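Local coordinates for putative acyl-[acyl-carrier-protein] desaturase DesA2 (Mycobacterium tuberculosis, PDB 1ZA0) that may introduce double bonds into acyl chains carried by acyl carrier protein during mycobacterial fatty acid biosynthesis, probably using a di-iron centre, at residues E19-M22 with T23-L26. Sequence-based numbering, arbitrary orientation.
Sequences EANM and TRHL
Asn21 and Arg24 run side by side along one flank of helix 9-27, and their ends join in a straight hydrogen bond, Arg24 NH2 to Asn21 OD1 at 3.0 Å (179° at the hydrogen). The oxygen lies in the guanidinium plane, at its edge, while the amide is turned 80° against that plane. The bent arginine chain also leaves Asn21 O above one guanidinium face, displaced toward its rim. Asn21 is buried and gripped at both amide atoms: ND2 donates to Val17 O one turn earlier, and OD1 also accepts from Asn198.

On another flank the contact is apolar and close, buried Met22 laying CE against Leu26 CD1 at 3.8 Å. The looser side, by contrast, holds exposed Ala20 and the partly exposed Glu19 and Thr23. Here Thr23 OG1 sits beside its own backbone N (chi1 -60°) and turns back to donate to Glu19 O at 2.7 Å. That carbonyl also takes the i to i+4 bond from Thr23 N, the two donors arriving from opposite faces of its plane.

Toward the metal centre, His25 NE2 is hydrogen-bonded to Glu106, and its ring meets Trp99 edge-to-face, close to the manganese ligand His192. Helix 9-27 packs against two helices that carry metal ligands, Met22 touching Trp95 and Trp99 of helix 95-121, Asn21 and Arg24 touching Phe195 of helix 176-206.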
ATOM      1  N   GLU A  19     -13.430  15.524   8.813  1.00 35.88           N
ATOM      2  CA  GLU A  19     -12.774  16.754   9.245  1.00 35.68           C
ATOM      3  C   GLU A  19     -11.812  16.514  10.358  1.00 34.10           C
ATOM      4  O   GLU A  19     -10.710  17.077  10.396  1.00 33.39           O
ATOM      5  CB  GLU A  19     -13.867  17.802   9.688  1.00 37.52           C
ATOM      6  CG  GLU A  19     -13.299  19.076  10.313  1.00 42.79           C
ATOM      7  CD  GLU A  19     -14.350  20.174  10.632  1.00 47.76           C
ATOM      8  OE1 GLU A  19     -15.576  19.925  10.588  1.00 51.66           O
ATOM      9  OE2 GLU A  19     -13.927  21.270  10.986  1.00 51.08           O
ATOM     10  N   ALA A  20     -12.268  15.774  11.385  1.00 32.87           N
ATOM     11  CA  ALA A  20     -11.409  15.488  12.551  1.00 32.37           C
ATOM     12  C   ALA A  20     -10.111  14.717  12.115  1.00 30.16           C
ATOM     13  O   ALA A  20      -9.022  14.965  12.553  1.00 30.47           O
ATOM     14  CB  ALA A  20     -12.212  14.636  13.578  1.00 31.97           C
ATOM     15  N   ASN A  21     -10.284  13.806  11.225  1.00 30.66           N
ATOM     16  CA  ASN A  21      -9.159  13.001  10.755  1.00 30.83           C
ATOM     17  C   ASN A  21      -8.219  13.816   9.834  1.00 31.63           C
ATOM     18  O   ASN A  21      -7.034  13.669   9.915  1.00 30.29           O
ATOM     19  CB  ASN A  21      -9.680  11.800  10.042  1.00 30.34           C
ATOM     20  CG  ASN A  21     -10.063  10.680  11.031  1.00 34.38           C
ATOM     21  OD1 ASN A  21      -9.241   9.809  11.318  1.00 33.33           O
ATOM     22  ND2 ASN A  21     -11.300  10.733  11.582  1.00 32.92           N
ATOM     23  N   MET A  22      -8.769  14.672   8.993  1.00 33.74           N
ATOM     24  CA  MET A  22      -7.928  15.562   8.156  1.00 35.31           C
ATOM     25  C   MET A  22      -7.142  16.445   9.041  1.00 36.50           C
ATOM     26  O   MET A  22      -5.956  16.637   8.897  1.00 35.92           O
ATOM     27  CB  MET A  22      -8.801  16.459   7.298  1.00 36.53           C
ATOM     28  CG  MET A  22      -8.818  16.232   5.868  1.00 40.69           C
ATOM     29  SD  MET A  22      -7.264  15.710   5.004  1.00 39.12           S
ATOM     30  CE  MET A  22      -6.416  17.207   4.496  1.00 44.43           C
ATOM     31  N   THR A  23      -7.822  16.993  10.054  1.00 38.25           N
ATOM     32  CA  THR A  23      -7.171  17.833  11.021  1.00 37.95           C
ATOM     33  C   THR A  23      -6.060  17.117  11.765  1.00 36.73           C
ATOM     34  O   THR A  23      -4.965  17.619  11.940  1.00 37.97           O
ATOM     35  CB  THR A  23      -8.300  18.431  12.027  1.00 39.10           C
ATOM     36  OG1 THR A  23      -9.235  19.191  11.257  1.00 42.14           O
ATOM     37  CG2 THR A  23      -7.720  19.437  12.896  1.00 38.90           C
ATOM     38  N   ARG A  24      -6.338  15.925  12.257  1.00 36.49           N
ATOM     39  CA  ARG A  24      -5.280  15.110  12.820  1.00 34.49           C
ATOM     40  C   ARG A  24      -4.121  14.849  11.833  1.00 33.21           C
ATOM     41  O   ARG A  24      -2.940  14.974  12.175  1.00 31.24           O
ATOM     42  CB  ARG A  24      -5.862  13.772  13.257  1.00 35.13           C
ATOM     43  CG  ARG A  24      -4.884  12.894  13.972  1.00 34.78           C
ATOM     44  CD  ARG A  24      -5.385  11.503  14.253  1.00 32.56           C
ATOM     45  NE  ARG A  24      -6.087  10.939  13.120  1.00 30.40           N
ATOM     46  CZ  ARG A  24      -5.527  10.521  11.987  1.00 32.14           C
ATOM     47  NH1 ARG A  24      -4.218  10.579  11.867  1.00 31.33           N
ATOM     48  NH2 ARG A  24      -6.271  10.000  11.002  1.00 32.61           N
ATOM     49  N   HIS A  25      -4.473  14.456  10.629  1.00 33.67           N
ATOM     50  CA  HIS A  25      -3.443  14.014   9.642  1.00 34.73           C
ATOM     51  C   HIS A  25      -2.496  15.196   9.351  1.00 34.46           C
ATOM     52  O   HIS A  25      -1.300  15.126   9.590  1.00 34.13           O
ATOM     53  CB  HIS A  25      -4.162  13.455   8.427  1.00 33.76           C
ATOM     54  CG  HIS A  25      -3.261  12.827   7.399  1.00 36.27           C
ATOM     55  ND1 HIS A  25      -3.210  11.456   7.182  1.00 33.17           N
ATOM     56  CD2 HIS A  25      -2.397  13.386   6.516  1.00 36.95           C
ATOM     57  CE1 HIS A  25      -2.373  11.206   6.186  1.00 38.30           C
ATOM     58  NE2 HIS A  25      -1.855  12.353   5.770  1.00 34.56           N
ATOM     59  N   LEU A  26      -3.064  16.341   9.030  1.00 36.33           N
ATOM     60  CA  LEU A  26      -2.266  17.595   8.886  1.00 38.02           C
ATOM     61  C   LEU A  26      -1.430  18.032  10.070  1.00 39.42           C
ATOM     62  O   LEU A  26      -0.252  18.421   9.904  1.00 37.70           O
ATOM     63  CB  LEU A  26      -3.157  18.734   8.424  1.00 37.99           C
ATOM     64  CG  LEU A  26      -3.815  18.584   7.051  1.00 42.56           C
ATOM     65  CD1 LEU A  26      -4.750  19.730   6.762  1.00 44.78           C
ATOM     66  CD2 LEU A  26      -2.802  18.529   5.962  1.00 48.14           C
TER